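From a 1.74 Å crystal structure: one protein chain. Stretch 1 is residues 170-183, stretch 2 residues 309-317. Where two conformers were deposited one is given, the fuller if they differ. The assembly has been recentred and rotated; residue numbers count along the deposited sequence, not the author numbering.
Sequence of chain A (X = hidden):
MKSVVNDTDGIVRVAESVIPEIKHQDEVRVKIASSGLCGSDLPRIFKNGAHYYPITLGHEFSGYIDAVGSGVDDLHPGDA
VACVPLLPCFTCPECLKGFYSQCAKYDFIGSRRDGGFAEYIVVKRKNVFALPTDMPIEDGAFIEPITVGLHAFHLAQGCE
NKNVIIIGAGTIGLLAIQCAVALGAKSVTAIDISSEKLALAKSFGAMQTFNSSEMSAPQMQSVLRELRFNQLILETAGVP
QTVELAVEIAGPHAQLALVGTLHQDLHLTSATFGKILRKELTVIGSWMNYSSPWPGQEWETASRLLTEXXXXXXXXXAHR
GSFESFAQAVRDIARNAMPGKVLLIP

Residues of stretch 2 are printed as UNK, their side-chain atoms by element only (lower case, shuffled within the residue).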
ATOM      1  N   GLY A 170      -4.175  12.221  18.351  1.00 16.78           N
ATOM      2  CA  GLY A 170      -4.950  13.434  18.162  1.00 16.14           C
ATOM      3  C   GLY A 170      -6.415  13.053  18.148  1.00 13.65           C
ATOM      4  O   GLY A 170      -6.754  11.898  18.391  1.00 13.87           O
ATOM      5  N   THR A 171      -7.305  13.999  17.876  1.00 11.30           N
ATOM      6  CA  THR A 171      -8.723  13.670  17.957  1.00 10.78           C
ATOM      7  C   THR A 171      -9.140  12.534  17.020  1.00  9.68           C
ATOM      8  O   THR A 171      -9.866  11.633  17.412  1.00 10.48           O
ATOM      9  CB  THR A 171      -9.592  14.887  17.675  1.00 13.83           C
ATOM     10  OG1 THR A 171      -9.239  15.918  18.601  1.00 15.34           O
ATOM     11  CG2 THR A 171     -11.058  14.529  17.859  1.00 16.98           C
ATOM     12  N   ILE A 172      -8.681  12.588  15.770  0.71 11.00           N
ATOM     13  CA  ILE A 172      -9.012  11.548  14.811  0.71 13.33           C
ATOM     14  C   ILE A 172      -8.590  10.179  15.330  0.71  8.16           C
ATOM     15  O   ILE A 172      -9.367   9.229  15.305  0.71  7.74           O
ATOM     16  CB  ILE A 172      -8.340  11.800  13.449  0.71 12.25           C
ATOM     17  CG1 ILE A 172      -8.831  13.118  12.854  0.71 18.56           C
ATOM     18  CG2 ILE A 172      -8.631  10.649  12.489  0.71 11.83           C
ATOM     19  CD1 ILE A 172     -10.308  13.130  12.613  0.71 15.28           C
ATOM     20  N   GLY A 173      -7.360  10.095  15.811  1.00  8.55           N
ATOM     21  CA  GLY A 173      -6.847   8.852  16.378  1.00 10.41           C
ATOM     22  C   GLY A 173      -7.605   8.349  17.597  1.00 12.14           C
ATOM     23  O   GLY A 173      -7.895   7.157  17.715  1.00  9.57           O
ATOM     24  N   LEU A 174      -7.918   9.246  18.529  1.00  9.31           N
ATOM     25  CA  LEU A 174      -8.646   8.828  19.708  1.00  9.72           C
ATOM     26  C   LEU A 174     -10.042   8.353  19.339  1.00 12.14           C
ATOM     27  O   LEU A 174     -10.540   7.402  19.922  1.00  9.35           O
ATOM     28  CB  LEU A 174      -8.725   9.965  20.726  1.00 10.73           C
ATOM     29  CG  LEU A 174      -7.378  10.318  21.351  1.00 11.55           C
ATOM     30  CD1 LEU A 174      -7.461  11.608  22.181  1.00 13.03           C
ATOM     31  CD2 LEU A 174      -6.907   9.151  22.221  1.00 12.62           C
ATOM     32  N   LEU A 175     -10.682   9.021  18.378  1.00  8.89           N
ATOM     33  CA  LEU A 175     -12.002   8.571  17.918  1.00  8.58           C
ATOM     34  C   LEU A 175     -11.897   7.188  17.279  1.00 10.66           C
ATOM     35  O   LEU A 175     -12.745   6.321  17.504  1.00  8.76           O
ATOM     36  CB  LEU A 175     -12.614   9.569  16.933  1.00  8.42           C
ATOM     37  CG  LEU A 175     -13.084  10.882  17.597  1.00  9.65           C
ATOM     38  CD1 LEU A 175     -13.328  11.946  16.515  1.00 14.70           C
ATOM     39  CD2 LEU A 175     -14.328  10.664  18.401  1.00  9.72           C
ATOM     40  N   ALA A 176     -10.845   6.992  16.490  1.00  8.14           N
ATOM     41  CA  ALA A 176     -10.617   5.711  15.838  1.00 11.38           C
ATOM     42  C   ALA A 176     -10.460   4.571  16.848  1.00  9.14           C
ATOM     43  O   ALA A 176     -10.935   3.460  16.621  1.00  8.18           O
ATOM     44  CB  ALA A 176      -9.393   5.791  14.931  1.00  7.09           C
ATOM     45  N   ILE A 177      -9.797   4.837  17.963  1.00  7.92           N
ATOM     46  CA  ILE A 177      -9.709   3.840  19.024  1.00  8.37           C
ATOM     47  C   ILE A 177     -11.081   3.433  19.507  1.00  9.88           C
ATOM     48  O   ILE A 177     -11.385   2.239  19.597  1.00 12.24           O
ATOM     49  CB  ILE A 177      -8.895   4.361  20.207  1.00 11.19           C
ATOM     50  CG1 ILE A 177      -7.437   4.545  19.780  1.00  9.86           C
ATOM     51  CG2 ILE A 177      -9.031   3.415  21.400  1.00 11.34           C
ATOM     52  CD1 ILE A 177      -6.597   5.289  20.794  1.00 13.39           C
ATOM     53  N   GLN A 178     -11.911   4.431  19.811  1.00  9.00           N
ATOM     54  CA  GLN A 178     -13.259   4.184  20.291  1.00  9.53           C
ATOM     55  C   GLN A 178     -14.090   3.409  19.277  1.00 11.66           C
ATOM     56  O   GLN A 178     -14.830   2.491  19.647  1.00 11.97           O
ATOM     57  CB  GLN A 178     -13.948   5.506  20.639  1.00 13.35           C
ATOM     58  CG  GLN A 178     -13.241   6.303  21.705  1.00 11.43           C
ATOM     59  CD  GLN A 178     -13.999   7.564  22.053  1.00 19.73           C
ATOM     60  OE1 GLN A 178     -15.213   7.617  21.903  1.00 26.98           O
ATOM     61  NE2 GLN A 178     -13.290   8.588  22.512  1.00 18.41           N
ATOM     62  N   CYS A 179     -13.958   3.765  17.998  1.00 14.14           N
ATOM     63  CA  CYS A 179     -14.722   3.076  16.962  1.00 12.73           C
ATOM     64  C   CYS A 179     -14.250   1.627  16.796  1.00  8.74           C
ATOM     65  O   CYS A 179     -15.073   0.724  16.696  1.00 12.65           O
ATOM     66  CB  CYS A 179     -14.631   3.814  15.633  1.00  8.19           C
ATOM     67  SG  CYS A 179     -15.570   5.368  15.654  1.00 12.22           S
ATOM     68  N   ALA A 180     -12.938   1.416  16.816  1.00  8.99           N
ATOM     69  CA  ALA A 180     -12.392   0.060  16.715  1.00  9.90           C
ATOM     70  C   ALA A 180     -12.935  -0.846  17.811  1.00  9.97           C
ATOM     71  O   ALA A 180     -13.283  -1.995  17.562  1.00 13.58           O
ATOM     72  CB  ALA A 180     -10.864   0.091  16.761  1.00 10.84           C
ATOM     73  N   VAL A 181     -12.999  -0.337  19.034  1.00  9.21           N
ATOM     74  CA  VAL A 181     -13.537  -1.116  20.136  1.00 11.22           C
ATOM     75  C   VAL A 181     -15.008  -1.442  19.894  1.00 19.90           C
ATOM     76  O   VAL A 181     -15.443  -2.577  20.074  1.00 17.21           O
ATOM     77  CB  VAL A 181     -13.367  -0.371  21.473  1.00 10.72           C
ATOM     78  CG1 VAL A 181     -14.063  -1.118  22.584  1.00 16.78           C
ATOM     79  CG2 VAL A 181     -11.882  -0.217  21.768  1.00 10.48           C
ATOM     80  N   ALA A 182     -15.762  -0.445  19.450  1.00 17.80           N
ATOM     81  CA  ALA A 182     -17.196  -0.601  19.286  1.00 18.60           C
ATOM     82  C   ALA A 182     -17.545  -1.573  18.155  1.00 21.20           C
ATOM     83  O   ALA A 182     -18.600  -2.227  18.172  1.00 21.58           O
ATOM     84  CB  ALA A 182     -17.835   0.767  19.031  1.00 22.22           C
ATOM     85  N   LEU A 183     -16.651  -1.661  17.184  1.00 16.81           N
ATOM     86  CA  LEU A 183     -16.865  -2.431  15.968  1.00 16.69           C
ATOM     87  C   LEU A 183     -16.210  -3.804  16.047  1.00 15.76           C
ATOM     88  O   LEU A 183     -16.107  -4.515  15.046  1.00 24.72           O
ATOM     89  CB  LEU A 183     -16.326  -1.669  14.763  1.00 18.08           C
ATOM     90  CG  LEU A 183     -17.004  -0.315  14.515  1.00 15.42           C
ATOM     91  CD1 LEU A 183     -16.199   0.451  13.509  1.00 16.52           C
ATOM     92  CD2 LEU A 183     -18.428  -0.504  14.044  1.00 29.66           C
ATOM     93  N   UNK A 309     -24.128   5.409  22.682  1.00 15.25           N
ATOM     94  CA  UNK A 309     -23.220   5.684  23.793  1.00 17.45           C
ATOM     95  C   UNK A 309     -21.937   4.877  23.704  1.00 16.56           C
ATOM     96  O   UNK A 309     -21.331   4.562  24.720  1.00 19.47           O
ATOM     97  c   UNK A 309     -25.126   7.539  24.981  1.00 39.95           C
ATOM     98  n   UNK A 309     -27.759  10.014  25.625  1.00 56.35           N
ATOM     99  c   UNK A 309     -25.201   6.095  25.374  1.00 29.66           C
ATOM    100  n   UNK A 309     -26.355   9.787  23.820  1.00 56.28           N
ATOM    101  c   UNK A 309     -23.905   5.383  25.138  1.00 20.43           C
ATOM    102  c   UNK A 309     -26.777   9.371  25.009  1.00 57.69           C
ATOM    103  n   UNK A 309     -26.218   8.308  25.579  1.00 51.72           N
ATOM    104  N   UNK A 310     -21.523   4.532  22.493  1.00 14.61           N
ATOM    105  CA  UNK A 310     -20.306   3.751  22.316  1.00 14.37           C
ATOM    106  C   UNK A 310     -19.098   4.661  22.158  1.00 13.96           C
ATOM    107  O   UNK A 310     -17.956   4.210  22.191  1.00 17.15           O
ATOM    108  c   UNK A 310     -20.421   2.831  21.098  1.00 21.87           C
ATOM    109  c   UNK A 310     -21.718   2.063  20.996  1.00 31.58           C
ATOM    110  n   UNK A 310     -23.003  -0.612  20.242  1.00 36.69           N
ATOM    111  c   UNK A 310     -21.756  -0.438  21.049  1.00 40.22           C
ATOM    112  c   UNK A 310     -21.730   0.847  21.886  1.00 39.02           C
ATOM    113  N   UNK A 311     -19.354   5.949  21.954  1.00 16.16           N
ATOM    114  CA  UNK A 311     -18.283   6.913  21.789  1.00 14.47           C
ATOM    115  C   UNK A 311     -18.316   7.918  22.928  1.00 21.07           C
ATOM    116  O   UNK A 311     -19.374   8.212  23.477  1.00 26.58           O
ATOM    117  c   UNK A 311     -18.395   7.624  20.435  1.00 17.52           C
ATOM    118  c   UNK A 311     -17.333   5.679  19.213  1.00 18.80           C
ATOM    119  c   UNK A 311     -18.285   7.582  17.922  1.00 24.66           C
ATOM    120  c   UNK A 311     -18.425   6.745  19.181  1.00 21.78           C
ATOM    121  N   UNK A 312     -17.152   8.428  23.303  1.00 13.08           N
ATOM    122  CA  UNK A 312     -17.083   9.407  24.372  1.00 16.33           C
ATOM    123  C   UNK A 312     -16.387  10.667  23.879  1.00 15.29           C
ATOM    124  O   UNK A 312     -15.208  10.634  23.544  1.00 18.00           O
ATOM    125  o   UNK A 312     -16.217   9.727  26.625  1.00 25.61           O
ATOM    126  c   UNK A 312     -16.354   8.799  25.573  1.00 20.31           C
ATOM    127  N   UNK A 313     -17.106  11.784  23.835  1.00 14.02           N
ATOM    128  CA  UNK A 313     -16.551  13.003  23.246  1.00 14.09           C
ATOM    129  C   UNK A 313     -16.019  13.997  24.274  1.00 15.19           C
ATOM    130  O   UNK A 313     -15.028  14.686  24.023  1.00 15.49           O
ATOM    131  c   UNK A 313     -18.340  12.836  21.371  1.00 13.23           C
ATOM    132  c   UNK A 313     -19.406  13.673  20.657  1.00 13.45           C
ATOM    133  c   UNK A 313     -17.338  12.231  20.380  1.00 13.40           C
ATOM    134  c   UNK A 313     -17.604  13.703  22.381  1.00 13.99           C
ATOM    135  N   UNK A 314     -16.676  14.092  25.425  1.00 17.01           N
ATOM    136  CA  UNK A 314     -16.278  15.093  26.410  1.00 21.22           C
ATOM    137  C   UNK A 314     -14.765  15.107  26.725  1.00 17.61           C
ATOM    138  O   UNK A 314     -14.168  16.184  26.783  1.00 18.38           O
ATOM    139  c   UNK A 314     -17.081  14.911  27.707  1.00 24.44           C
ATOM    140  c   UNK A 314     -17.367  17.399  28.026  1.00 36.85           C
ATOM    141  o   UNK A 314     -18.334  17.401  27.234  1.00 34.01           O
ATOM    142  o   UNK A 314     -16.711  18.425  28.305  1.00 38.86           O
ATOM    143  c   UNK A 314     -16.953  16.083  28.664  1.00 30.14           C
ATOM    144  N   UNK A 315     -14.135  13.924  26.910  1.00 17.26           N
ATOM    145  CA  UNK A 315     -12.714  13.981  27.280  1.00 17.97           C
ATOM    146  C   UNK A 315     -11.831  14.540  26.176  1.00 17.74           C
ATOM    147  O   UNK A 315     -10.705  14.931  26.451  1.00 20.60           O
ATOM    148  c   UNK A 315     -14.640  12.537  26.893  1.00 16.50           C
ATOM    149  c   UNK A 315     -12.347  12.516  27.548  1.00 19.99           C
ATOM    150  c   UNK A 315     -13.636  11.789  27.680  1.00 20.13           C
ATOM    151  N   UNK A 316     -12.339  14.568  24.947  1.00 16.69           N
ATOM    152  CA  UNK A 316     -11.565  15.029  23.806  1.00 16.55           C
ATOM    153  C   UNK A 316     -11.452  16.544  23.751  1.00 23.28           C
ATOM    154  O   UNK A 316     -10.567  17.082  23.080  1.00 24.64           O
ATOM    155  c   UNK A 316     -12.375  13.024  22.368  1.00 15.75           C
ATOM    156  c   UNK A 316     -11.020  12.353  22.405  1.00 18.42           C
ATOM    157  c   UNK A 316     -13.120  12.678  21.088  1.00 13.40           C
ATOM    158  c   UNK A 316     -12.194  14.532  22.498  1.00 15.73           C
ATOM    159  N   UNK A 317     -12.351  17.235  24.448  1.00 21.14           N
ATOM    160  CA  UNK A 317     -12.483  18.675  24.269  1.00 18.72           C
ATOM    161  C   UNK A 317     -11.558  19.446  25.195  1.00 27.63           C
ATOM    162  O   UNK A 317     -11.609  19.285  26.420  1.00 26.25           O
ATOM    163  c   UNK A 317     -13.953  19.128  24.481  1.00 18.74           C
ATOM    164  c   UNK A 317     -16.335  18.480  23.788  1.00 22.92           C
ATOM    165  c   UNK A 317     -14.064  20.622  24.334  1.00 19.73           C
ATOM    166  c   UNK A 317     -14.860  18.423  23.473  1.00 23.19           C
TER
HETATM  167  O   HOH W   1      -8.730  15.187  21.223  1.00 20.52           O
HETATM  168  O   HOH W   2     -16.118   2.215  22.011  1.00 14.21           O
HETATM  169  O   HOH W   3     -21.101  -1.864  17.594  1.00 24.75           O

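Position 309 carries three carbons, a nitrogen, and then a carbon bearing two further nitrogens, a guanidinium group; the side chain is out of reach of stretch 1. This is R309. At position 310 four carbons run unbranched to a terminal nitrogen. Its CB packs 3.9 Å from CB of A182, and its backbone O is joined to O of Q178 through water 2, which donates to both at 2.7 Å. The chain is a lysine, K310, and its NZ makes a weak hydrogen bond of 3.5 Å to water 3, which in turn donates to O of A182 at 2.6 Å.

Position 311 has four carbons forked at the second. CB leaves the backbone sideways, but the end of the side chain comes nearer to stretch 1, and one terminal methyl approaches the sulfur of C179. The residue is L311, with CD2 4.0 Å from SG of C179. One carbon followed by one oxygen defines position 312, and the backbone makes its principal contacts: its N donates to OE1 of Q178 at 2.5 Å, and its O accepts from NE2 of Q178 at 3.0 Å. This is S312.

Position 313 again shows four carbons forked at the second, with an end methyl near L175. It is L313, and its CD2 lies 3.9 Å from CD2 of L175. At position 314 three carbons end in two oxygens, a carboxylate remote from stretch 1 and hydrogen-bonded elsewhere in the structure: E314. The three carbons of position 315 close a ring onto the backbone N, which identifies P315; it makes no contact with the helix.

Position 316 has four carbons forked at the second and points toward stretch 1, where it meets T171, L174 and L175. It is L316: CD2 sits 3.6 Å from CD1 of L174, and CD1 is 3.6 Å from CD2 of L175. Position 317, four carbons forked at the first with one arm two carbons long, is I317, directed away from the helix.

The contact thus combines a polar clamp with an apolar patch. The amide of Q178, extended from the helix, reads both the donor and the acceptor of the S312 backbone, so the pairing fixes the loop without using the serine hydroxyl. On the T171 side of this clamp, L316 packs against L174 and L175, while water 1 links OG1 of T171 (2.8 Å) to O of L316 (3.2 Å). Waters 2 and 3 bridge K310 to the helix's final turn.

Stretch 2 (309-317) RKLSLEPLI
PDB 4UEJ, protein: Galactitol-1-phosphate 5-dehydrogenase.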